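Local coordinates for NTD biosynthesis operon protein NtdA (Bacillus subtilis subsp. subtilis, PDB 4K2M) that makes kanosamine 6-phosphate by reversible, pyridoxal phosphate-dependent transfer of an amino group from glutamate to 3-dehydroglucose 6-phosphate, as a homodimer, at residues A[56-61]-A[421-426]; A[321-326]-A[415-420]; A[328-333]-A[431-436]; A[373-378]-A[427-432]. All blocks are in the same frame, centred on the assembly; numbering follows the deposited sequence.

Interaction 1 of 4, residues A[56-61]-A[421-426]; sequences DLFNYQ and FTLEEQ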
# COMPACT_ATOMS: atom_id res chain seq x y z
N ASP A 56 4.26 15.00 -34.72
CA ASP A 56 3.50 13.76 -34.52
C ASP A 56 3.49 13.28 -33.08
O ASP A 56 2.48 12.73 -32.62
CB ASP A 56 3.99 12.65 -35.47
CG ASP A 56 3.73 12.98 -36.93
OD1 ASP A 56 2.60 13.42 -37.24
OD2 ASP A 56 4.65 12.81 -37.75
N LEU A 57 4.59 13.50 -32.36
CA LEU A 57 4.63 13.08 -30.96
C LEU A 57 4.24 14.18 -29.99
O LEU A 57 3.69 13.91 -28.93
CB LEU A 57 6.01 12.53 -30.58
CG LEU A 57 6.49 11.34 -31.40
CD1 LEU A 57 7.73 10.71 -30.77
CD2 LEU A 57 5.37 10.31 -31.57
N PHE A 58 4.53 15.44 -30.35
CA PHE A 58 4.33 16.55 -29.42
C PHE A 58 3.23 17.53 -29.81
O PHE A 58 2.87 18.39 -29.02
CB PHE A 58 5.64 17.31 -29.20
CG PHE A 58 6.64 16.56 -28.36
CD1 PHE A 58 6.63 16.72 -26.98
CD2 PHE A 58 7.57 15.71 -28.95
CE1 PHE A 58 7.55 16.03 -26.20
CE2 PHE A 58 8.49 15.01 -28.17
CZ PHE A 58 8.48 15.18 -26.79
N ASN A 59 2.72 17.38 -31.03
CA ASN A 59 1.74 18.33 -31.57
C ASN A 59 2.20 19.78 -31.36
O ASN A 59 1.44 20.63 -30.88
CB ASN A 59 0.35 18.12 -30.95
CG ASN A 59 -0.74 18.88 -31.68
OD1 ASN A 59 -0.65 19.10 -32.88
ND2 ASN A 59 -1.78 19.28 -30.95
N TYR A 60 3.46 20.05 -31.72
CA TYR A 60 4.10 21.35 -31.50
C TYR A 60 3.22 22.48 -32.04
O TYR A 60 2.84 22.47 -33.22
CB TYR A 60 5.45 21.38 -32.23
CG TYR A 60 6.39 22.53 -31.89
CD1 TYR A 60 6.18 23.35 -30.78
CD2 TYR A 60 7.48 22.81 -32.69
CE1 TYR A 60 7.04 24.40 -30.48
CE2 TYR A 60 8.35 23.85 -32.41
CZ TYR A 60 8.14 24.64 -31.30
OH TYR A 60 9.02 25.67 -31.02
N GLN A 61 2.88 23.43 -31.18
CA GLN A 61 2.14 24.62 -31.62
C GLN A 61 2.95 25.81 -31.16
O GLN A 61 2.71 26.34 -30.08
CB GLN A 61 0.77 24.70 -30.94
CG GLN A 61 -0.19 23.56 -31.16
CD GLN A 61 -1.51 23.81 -30.43
OE1 GLN A 61 -2.23 24.77 -30.74
NE2 GLN A 61 -1.81 22.99 -29.42
N PHE A 421 4.51 17.06 -21.64
CA PHE A 421 4.96 18.44 -21.67
C PHE A 421 4.97 18.89 -23.14
O PHE A 421 5.26 18.08 -24.03
CB PHE A 421 6.37 18.47 -21.11
CG PHE A 421 6.91 19.85 -20.84
CD1 PHE A 421 6.16 20.79 -20.13
CD2 PHE A 421 8.22 20.17 -21.21
CE1 PHE A 421 6.70 22.06 -19.83
CE2 PHE A 421 8.77 21.43 -20.91
CZ PHE A 421 8.00 22.37 -20.22
N THR A 422 4.65 20.15 -23.41
CA THR A 422 4.62 20.60 -24.81
C THR A 422 5.91 21.31 -25.15
O THR A 422 6.58 21.87 -24.28
CB THR A 422 3.42 21.51 -25.13
OG1 THR A 422 3.51 22.72 -24.36
CG2 THR A 422 2.11 20.82 -24.83
N LEU A 423 6.28 21.29 -26.42
CA LEU A 423 7.50 21.96 -26.84
C LEU A 423 7.35 23.48 -26.75
O LEU A 423 8.32 24.18 -26.48
CB LEU A 423 7.89 21.56 -28.25
CG LEU A 423 8.10 20.07 -28.45
CD1 LEU A 423 8.56 19.81 -29.89
CD2 LEU A 423 9.11 19.52 -27.46
N GLU A 424 6.14 23.98 -26.95
CA GLU A 424 5.92 25.41 -26.79
C GLU A 424 6.08 25.89 -25.34
O GLU A 424 6.59 26.98 -25.08
CB GLU A 424 4.58 25.85 -27.40
CG GLU A 424 3.33 25.23 -26.78
CD GLU A 424 2.85 23.99 -27.53
OE1 GLU A 424 3.65 23.36 -28.25
OE2 GLU A 424 1.65 23.64 -27.38
N GLU A 425 5.67 25.06 -24.38
CA GLU A 425 6.00 25.36 -22.98
C GLU A 425 7.51 25.31 -22.77
O GLU A 425 8.09 26.14 -22.07
CB GLU A 425 5.35 24.36 -22.05
CG GLU A 425 3.86 24.54 -21.85
CD GLU A 425 3.26 23.33 -21.15
OE1 GLU A 425 3.18 22.25 -21.77
OE2 GLU A 425 2.88 23.46 -19.97
N GLN A 426 8.16 24.29 -23.35
CA GLN A 426 9.60 24.18 -23.20
C GLN A 426 10.31 25.40 -23.79
O GLN A 426 11.27 25.90 -23.20
CB GLN A 426 10.13 22.89 -23.82
CG GLN A 426 11.60 22.65 -23.50
CD GLN A 426 12.14 21.41 -24.18
OE1 GLN A 426 11.90 21.19 -25.36
NE2 GLN A 426 12.87 20.60 -23.43
O HOH W 1 4.27 20.59 -28.23
O HOH W 2 0.58 21.50 -28.43
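A capping box starts the C-terminal helix 423-441, and the extra N-terminal domain of NtdA docks on this helix start through the turn that follows helix 53-57. Within the box, E425 N donates to T422 OG1 at 3.2 Å. T422 N and OG1 both bond in return to E425 OE1, whose charge R76 also balances.

E424 reaches across to the turn. E424 CB lies 3.3 Å from Q61 O. The crowded position between the backbone N and the carbonyl carbon (chi1 62°) puts CG beside Q61 O, and the bend at chi2 (-95°) then brings CD there too and turns the carboxylate to Q61 N. At the tip, E424 OE1 takes an almost straight bond from Q61 N (3.0 Å, 174°), with the donor standing above the carboxylate plane. E424 OE1 also receives a water at 2.8 Å, which donates to F58 O and accepts from L423 N. A second water donates to E424 OE2 at 2.6 Å and is shared with N59 O and Q61 NE2; OE2 pairs with R64 as well. Each carboxylate oxygen is thus held by more than one donor, consistent with a charged group.

L423 wedges between two rings. CD2 sits over a face of F58, 4.0 Å from the ring centroid, while CB covers a face of Y60, also 4.0 Å from that centroid; both are CH-pi contacts. Y60 OH is bonded to D427 OD2, one turn beyond L423 on helix 423-441, and the ring edge presents Y60 CD1 to E424 OE1 at 3.6 Å.

Interaction 2 of 4, residues A[321-326]-A[415-420]; sequences FLADRY and LPLYPS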
# COMPACT_ATOMS: atom_id res chain seq x y z
N PHE A 321 13.72 13.03 -25.91
CA PHE A 321 13.65 14.10 -26.90
C PHE A 321 13.66 15.44 -26.20
O PHE A 321 14.38 16.37 -26.61
CB PHE A 321 12.39 13.99 -27.77
CG PHE A 321 12.33 15.03 -28.86
CD1 PHE A 321 13.03 14.84 -30.05
CD2 PHE A 321 11.60 16.20 -28.69
CE1 PHE A 321 12.99 15.80 -31.06
CE2 PHE A 321 11.55 17.16 -29.69
CZ PHE A 321 12.26 16.96 -30.88
N LEU A 322 12.87 15.56 -25.14
CA LEU A 322 12.84 16.78 -24.35
C LEU A 322 14.21 17.11 -23.76
O LEU A 322 14.64 18.27 -23.79
CB LEU A 322 11.81 16.68 -23.22
CG LEU A 322 10.37 16.75 -23.72
CD1 LEU A 322 9.43 16.35 -22.59
CD2 LEU A 322 10.00 18.15 -24.27
N ALA A 323 14.90 16.11 -23.21
CA ALA A 323 16.19 16.34 -22.59
C ALA A 323 17.20 16.80 -23.65
O ALA A 323 17.96 17.74 -23.43
CB ALA A 323 16.70 15.09 -21.88
N ASP A 324 17.17 16.13 -24.79
CA ASP A 324 18.06 16.48 -25.90
C ASP A 324 17.82 17.92 -26.34
O ASP A 324 18.76 18.65 -26.65
CB ASP A 324 17.82 15.51 -27.07
CG ASP A 324 18.68 15.81 -28.29
OD1 ASP A 324 19.93 15.86 -28.17
OD2 ASP A 324 18.11 15.98 -29.37
N ARG A 325 16.56 18.33 -26.35
CA ARG A 325 16.18 19.67 -26.82
C ARG A 325 16.67 20.74 -25.83
O ARG A 325 17.19 21.77 -26.25
CB ARG A 325 14.67 19.75 -27.03
CG ARG A 325 14.19 20.96 -27.85
CD ARG A 325 12.78 20.70 -28.37
NE ARG A 325 12.28 21.76 -29.26
CZ ARG A 325 11.58 22.82 -28.86
NH1 ARG A 325 11.31 23.00 -27.58
NH2 ARG A 325 11.15 23.72 -29.75
N TYR A 326 16.52 20.48 -24.53
CA TYR A 326 17.10 21.37 -23.52
C TYR A 326 18.60 21.47 -23.68
O TYR A 326 19.17 22.56 -23.61
CB TYR A 326 16.84 20.83 -22.11
CG TYR A 326 15.54 21.24 -21.45
CD1 TYR A 326 15.05 22.55 -21.54
CD2 TYR A 326 14.83 20.32 -20.68
CE1 TYR A 326 13.87 22.91 -20.90
CE2 TYR A 326 13.66 20.68 -20.04
CZ TYR A 326 13.19 21.98 -20.16
OH TYR A 326 12.02 22.31 -19.52
N LEU A 415 14.25 21.56 -14.29
CA LEU A 415 13.39 22.20 -15.28
C LEU A 415 12.24 21.25 -15.61
O LEU A 415 12.42 20.03 -15.54
CB LEU A 415 14.19 22.46 -16.55
CG LEU A 415 15.46 23.27 -16.36
CD1 LEU A 415 16.01 23.58 -17.75
CD2 LEU A 415 15.18 24.55 -15.59
N PRO A 416 11.06 21.79 -15.97
CA PRO A 416 9.92 20.91 -16.27
C PRO A 416 10.26 19.87 -17.35
O PRO A 416 10.86 20.22 -18.37
CB PRO A 416 8.87 21.88 -16.82
CG PRO A 416 9.18 23.17 -16.11
CD PRO A 416 10.68 23.22 -16.03
N LEU A 417 9.91 18.60 -17.10
CA LEU A 417 10.14 17.54 -18.08
C LEU A 417 9.25 16.34 -17.74
O LEU A 417 9.41 15.69 -16.71
CB LEU A 417 11.62 17.14 -18.16
CG LEU A 417 12.03 16.35 -19.43
CD1 LEU A 417 13.54 16.41 -19.69
CD2 LEU A 417 11.59 14.88 -19.36
N TYR A 418 8.29 16.06 -18.61
CA TYR A 418 7.46 14.87 -18.44
C TYR A 418 6.89 14.60 -19.81
O TYR A 418 6.92 15.48 -20.68
CB TYR A 418 6.39 15.10 -17.35
CG TYR A 418 5.51 16.32 -17.61
CD1 TYR A 418 4.29 16.19 -18.26
CD2 TYR A 418 5.91 17.58 -17.19
CE1 TYR A 418 3.48 17.31 -18.51
CE2 TYR A 418 5.12 18.70 -17.43
CZ TYR A 418 3.92 18.55 -18.10
OH TYR A 418 3.13 19.66 -18.33
N PRO A 419 6.40 13.37 -20.06
CA PRO A 419 6.11 13.04 -21.47
C PRO A 419 5.04 13.91 -22.15
O PRO A 419 5.17 14.15 -23.36
CB PRO A 419 5.64 11.58 -21.41
CG PRO A 419 6.25 11.05 -20.18
CD PRO A 419 6.29 12.19 -19.18
N SER A 420 4.03 14.37 -21.42
CA SER A 420 2.99 15.21 -22.02
C SER A 420 3.29 16.71 -22.01
O SER A 420 2.42 17.52 -22.35
CB SER A 420 1.62 14.94 -21.37
OG SER A 420 1.13 13.67 -21.74
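The antiparallel strand pair 353-356/412-415 belongs to the C-terminal domain of this aspartate aminotransferase fold. Where the chain leaves that pair for the loop leading to helix 423-441, it crosses one side of the long helix 312-329. L322 and Y326, one turn apart on the helix, carry the buried contact, with A323 beside them.

Y326 reaches out with CG anti to its own carbonyl carbon. Y326 OH donates to P416 O at 2.7 Å, approaching in the carbonyl plane on a lone pair (C=O...O angle 143°), so a backbone oxygen of the irregular loop is satisfied by a tyrosine. The ring is held from two further directions: L415 CD1 lies over one face, 4.0 Å from the centroid and 15° off the normal, and L417 CD1 touches the edge, 4.2 Å from Y326 CD2. F353 of the neighbouring strand also meets this ring.

L417 turns its CG anti to the backbone N (chi1 -163°), which carries the branch to the helix. There it slides past L322 in the opposite direction, L417 CG lying 3.8 Å from L322 CB. L417 CD1 settles against the backbone of A323, 3.8 Å from A323 N.

Y418 turns its CB away from the helix, and its side chain touches P73 and R76. It lies about 8 Å, side chain to side chain, from the substrate-binding Y248 and about 12 Å from the bound cofactor-sugar adduct. The backbone of Y418 still faces the helix: Y418 O lies 3.3 Å from the methyl L322 CD1.

Interaction 3 of 4, residues A[328-333]-A[431-436]; sequences TQLAEL and EGLFHV
E332 OE2 is gripped by two lysines, forming salt bridges with NZ of K336, one turn on in the sequence just past helix 331-335, and with K438 NZ on helix 423-441. Its chain is extended, CG anti to the backbone N. The E332 side chain runs at about a right angle to that of F434, carboxylate and ring planes 57° apart. The other oxygen, E332 OE1, lies 3.9 Å from F434 CE1.

F434 inserts its ring from the C-terminal helix 423-441 where helix 312-329 ends and the short helix 331-335 begins. L333 lies over one face of the ring in a CH-pi contact, with L333 CG 3.9 Å from the centroid and L333 CD2 3.6 Å from F434 CD1. At the edge, in the ring plane, Q329 O lies 3.4 Å from F434 CE2, and L330 CD2 reaches the same carbon obliquely at 3.8 Å.

Deeper in, L433 closes the apolar side. With its CG anti to the backbone N, it crosses L330 at about a right angle, and L433 CD2 meets L330 CD1 at 3.8 Å.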
# COMPACT_ATOMS: atom_id res chain seq x y z
N THR A 328 20.63 20.87 -26.20
CA THR A 328 21.05 21.56 -27.41
C THR A 328 20.71 23.05 -27.36
O THR A 328 21.57 23.89 -27.64
CB THR A 328 20.42 20.88 -28.65
OG1 THR A 328 20.90 19.53 -28.72
CG2 THR A 328 20.79 21.63 -29.94
N GLN A 329 19.48 23.40 -27.00
CA GLN A 329 19.05 24.79 -27.14
C GLN A 329 19.58 25.70 -26.03
O GLN A 329 19.66 26.92 -26.21
CB GLN A 329 17.52 24.90 -27.33
CG GLN A 329 17.06 24.27 -28.68
CD GLN A 329 15.66 24.65 -29.12
OE1 GLN A 329 15.11 25.68 -28.69
NE2 GLN A 329 15.07 23.83 -29.99
N LEU A 330 19.95 25.11 -24.88
CA LEU A 330 20.54 25.89 -23.80
C LEU A 330 22.06 25.91 -23.86
O LEU A 330 22.70 26.49 -22.99
CB LEU A 330 20.10 25.36 -22.42
CG LEU A 330 18.60 25.45 -22.14
CD1 LEU A 330 18.32 24.80 -20.80
CD2 LEU A 330 18.12 26.90 -22.14
N ALA A 331 22.62 25.29 -24.89
CA ALA A 331 24.07 25.10 -25.01
C ALA A 331 24.91 26.34 -24.72
O ALA A 331 25.93 26.27 -24.04
CB ALA A 331 24.41 24.56 -26.39
N GLU A 332 24.48 27.48 -25.27
CA GLU A 332 25.26 28.71 -25.15
C GLU A 332 25.47 29.09 -23.69
O GLU A 332 26.55 29.57 -23.31
CB GLU A 332 24.57 29.85 -25.89
CG GLU A 332 25.42 31.12 -25.99
CD GLU A 332 24.60 32.36 -26.34
OE1 GLU A 332 23.65 32.25 -27.15
OE2 GLU A 332 24.90 33.44 -25.79
N LEU A 333 24.45 28.87 -22.86
CA LEU A 333 24.55 29.24 -21.45
C LEU A 333 25.62 28.42 -20.74
O LEU A 333 26.26 28.89 -19.80
CB LEU A 333 23.20 29.10 -20.74
CG LEU A 333 22.07 30.01 -21.22
CD1 LEU A 333 20.76 29.69 -20.51
CD2 LEU A 333 22.44 31.47 -20.98
N GLU A 431 13.58 30.29 -23.09
CA GLU A 431 13.72 31.71 -23.33
C GLU A 431 13.77 32.48 -22.01
O GLU A 431 14.55 33.41 -21.86
CB GLU A 431 12.59 32.21 -24.22
CG GLU A 431 12.59 31.54 -25.59
CD GLU A 431 11.52 32.08 -26.51
OE1 GLU A 431 10.78 31.27 -27.10
OE2 GLU A 431 11.44 33.33 -26.64
N GLY A 432 12.94 32.07 -21.06
CA GLY A 432 12.94 32.67 -19.73
C GLY A 432 14.29 32.49 -19.06
O GLY A 432 14.82 33.40 -18.41
N LEU A 433 14.85 31.30 -19.19
CA LEU A 433 16.15 31.03 -18.58
C LEU A 433 17.23 31.92 -19.20
O LEU A 433 18.07 32.48 -18.47
CB LEU A 433 16.51 29.56 -18.73
CG LEU A 433 17.65 29.06 -17.84
CD1 LEU A 433 17.27 29.17 -16.36
CD2 LEU A 433 18.00 27.62 -18.21
N PHE A 434 17.21 32.06 -20.53
CA PHE A 434 18.16 32.94 -21.20
C PHE A 434 18.02 34.37 -20.68
O PHE A 434 19.00 35.03 -20.33
CB PHE A 434 17.98 32.90 -22.72
CG PHE A 434 18.87 31.91 -23.42
CD1 PHE A 434 20.18 32.24 -23.73
CD2 PHE A 434 18.38 30.65 -23.79
CE1 PHE A 434 21.00 31.34 -24.39
CE2 PHE A 434 19.21 29.74 -24.45
CZ PHE A 434 20.52 30.09 -24.75
N HIS A 435 16.78 34.85 -20.60
CA HIS A 435 16.53 36.21 -20.14
C HIS A 435 16.95 36.42 -18.68
O HIS A 435 17.64 37.39 -18.36
CB HIS A 435 15.06 36.59 -20.32
CG HIS A 435 14.79 38.04 -20.09
ND1 HIS A 435 14.70 38.59 -18.83
CD2 HIS A 435 14.61 39.06 -20.97
CE1 HIS A 435 14.47 39.89 -18.94
NE2 HIS A 435 14.40 40.20 -20.22
N VAL A 436 16.53 35.52 -17.80
CA VAL A 436 16.83 35.64 -16.37
C VAL A 436 18.33 35.54 -16.07
O VAL A 436 18.87 36.33 -15.29
CB VAL A 436 16.06 34.62 -15.52
CG1 VAL A 436 16.54 34.65 -14.07
CG2 VAL A 436 14.57 34.92 -15.59

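Interaction 4 of 4, residues A[373-378]-A[427-432]; sequences FGVQTD and DRVMEG. With EDO (1,2-ethanediol), chain E.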
# COMPACT_ATOMS: atom_id res chain seq x y z
N PHE A 373 7.91 35.30 -15.80
CA PHE A 373 7.48 34.49 -16.94
C PHE A 373 6.53 33.35 -16.63
O PHE A 373 6.12 32.63 -17.55
CB PHE A 373 8.70 33.98 -17.70
CG PHE A 373 9.65 35.06 -18.11
CD1 PHE A 373 9.24 36.04 -19.01
CD2 PHE A 373 10.92 35.12 -17.58
CE1 PHE A 373 10.12 37.06 -19.38
CE2 PHE A 373 11.80 36.12 -17.95
CZ PHE A 373 11.39 37.10 -18.86
N GLY A 374 6.16 33.20 -15.37
CA GLY A 374 5.21 32.16 -14.98
C GLY A 374 5.80 30.77 -15.12
O GLY A 374 5.07 29.77 -15.16
N VAL A 375 7.13 30.69 -15.18
CA VAL A 375 7.82 29.41 -15.31
C VAL A 375 8.18 28.83 -13.95
O VAL A 375 8.99 29.41 -13.22
CB VAL A 375 9.09 29.56 -16.16
CG1 VAL A 375 9.92 28.27 -16.15
CG2 VAL A 375 8.72 29.92 -17.60
N GLN A 376 7.60 27.68 -13.61
CA GLN A 376 7.86 27.04 -12.32
C GLN A 376 8.98 26.01 -12.44
O GLN A 376 9.00 25.17 -13.35
CB GLN A 376 6.57 26.38 -11.79
CG GLN A 376 6.76 25.53 -10.54
CD GLN A 376 5.45 24.97 -9.98
OE1 GLN A 376 4.62 24.41 -10.71
NE2 GLN A 376 5.27 25.11 -8.67
N THR A 377 9.94 26.10 -11.53
CA THR A 377 11.04 25.15 -11.45
C THR A 377 11.00 24.57 -10.04
O THR A 377 10.17 24.97 -9.22
CB THR A 377 12.41 25.82 -11.73
OG1 THR A 377 12.57 26.95 -10.86
CG2 THR A 377 12.50 26.27 -13.19
N ASP A 378 11.89 23.63 -9.75
CA ASP A 378 11.88 23.01 -8.44
C ASP A 378 13.25 22.46 -8.12
O ASP A 378 14.13 22.41 -8.99
CB ASP A 378 10.85 21.87 -8.40
CG ASP A 378 10.25 21.67 -7.02
OD1 ASP A 378 10.84 22.15 -6.03
OD2 ASP A 378 9.19 21.01 -6.94
N ASP A 427 9.82 25.90 -24.92
CA ASP A 427 10.34 27.15 -25.50
C ASP A 427 10.33 28.27 -24.47
O ASP A 427 11.31 29.02 -24.34
CB ASP A 427 9.51 27.60 -26.72
CG ASP A 427 9.65 26.68 -27.92
OD1 ASP A 427 10.62 25.89 -27.96
OD2 ASP A 427 8.79 26.77 -28.83
N ARG A 428 9.23 28.41 -23.74
CA ARG A 428 9.13 29.49 -22.77
C ARG A 428 10.08 29.31 -21.60
O ARG A 428 10.68 30.27 -21.11
CB ARG A 428 7.69 29.65 -22.27
CG ARG A 428 7.53 30.89 -21.37
CD ARG A 428 6.08 31.29 -21.16
NE ARG A 428 5.96 32.52 -20.38
CZ ARG A 428 5.96 33.75 -20.90
NH1 ARG A 428 6.06 33.91 -22.21
NH2 ARG A 428 5.84 34.80 -20.11
N VAL A 429 10.23 28.06 -21.14
CA VAL A 429 11.20 27.77 -20.09
C VAL A 429 12.58 28.22 -20.51
O VAL A 429 13.31 28.86 -19.74
CB VAL A 429 11.25 26.26 -19.77
CG1 VAL A 429 12.39 25.97 -18.77
CG2 VAL A 429 9.92 25.79 -19.21
N MET A 430 12.95 27.88 -21.74
CA MET A 430 14.29 28.13 -22.22
C MET A 430 14.55 29.61 -22.48
O MET A 430 15.60 30.13 -22.12
CB MET A 430 14.56 27.30 -23.47
CG MET A 430 14.66 25.81 -23.14
SD MET A 430 15.14 24.80 -24.53
CE MET A 430 13.80 25.12 -25.67
N GLU A 431 13.58 30.29 -23.09
CA GLU A 431 13.72 31.71 -23.33
C GLU A 431 13.77 32.48 -22.01
O GLU A 431 14.55 33.41 -21.86
CB GLU A 431 12.59 32.21 -24.22
CG GLU A 431 12.59 31.54 -25.59
CD GLU A 431 11.52 32.08 -26.51
OE1 GLU A 431 10.78 31.27 -27.10
OE2 GLU A 431 11.44 33.33 -26.64
N GLY A 432 12.94 32.07 -21.06
CA GLY A 432 12.94 32.67 -19.73
C GLY A 432 14.29 32.49 -19.06
O GLY A 432 14.82 33.40 -18.41
C1 EDO E . 10.36 17.60 -4.55
O1 EDO E . 9.25 17.06 -3.82
C2 EDO E . 10.48 19.09 -4.26
O2 EDO E . 9.21 19.70 -4.53
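The guanidinium of R428 binds the carbonyl oxygen of F373 along its edge. R428 NE donates at 2.8 Å and 164°, arriving in the carbonyl plane on a lone pair of F373 O, while R428 NH2 adds a weak bond to F373 O at 3.4 Å. The arginine chain runs extended from CG to NE, with CG anti to the backbone N, which carries NE out to F373 O.

The phenyl ring of F373 crosses the guanidinium at about a right angle, the planes 76° apart. R428 NH2 touches its rim, 3.8 Å from F373 CD1; this is an edge contact. At the other ortho carbon, F373 CD2 packs 3.8 Å from G432 CA, where the helix carries no side chain and the ring can come close to the backbone.

Here helix 362-373 ends, G374 taking positive phi, and the chain is laid against helix 423-441 of the C-terminal domain. V375 follows, with V375 CG1 3.9 Å from V429 CG2 and its CG2 near R428 CG.

Further out, backbone bonds of G374 and Q376 with V69 fix the course of this loop, and H435 meets the F373 ring edge to face. At the far end D378 OD2 accepts from O2 of a bound 1,2-ethanediol at 2.7 Å; this molecule, probably from the crystallisation liquor, also bonds N285 ND2 of the second subunit.

Helix 423-441 supplies a segment to interactions 1, 4 and 3, in that order from its capped start. Interaction 2 instead sets the loop before it against helix 312-329, the helix that also enters interaction 3. Interaction 2 is the fully buried one, apolar apart from a single tyrosine bond. Interaction 4 is buried but arginine-rimmed; interactions 1 and 3 are only partly buried, 1 joining the extra N-terminal domain through a leucine between two rings, a carboxylate and two waters, 3 relying mainly on leucines packed against one phenylalanine and each other. R325 ties three together, pairing with D427 of interaction 4 and Q426 of interaction 1. Interactions 3 and 4 share E431 and G432.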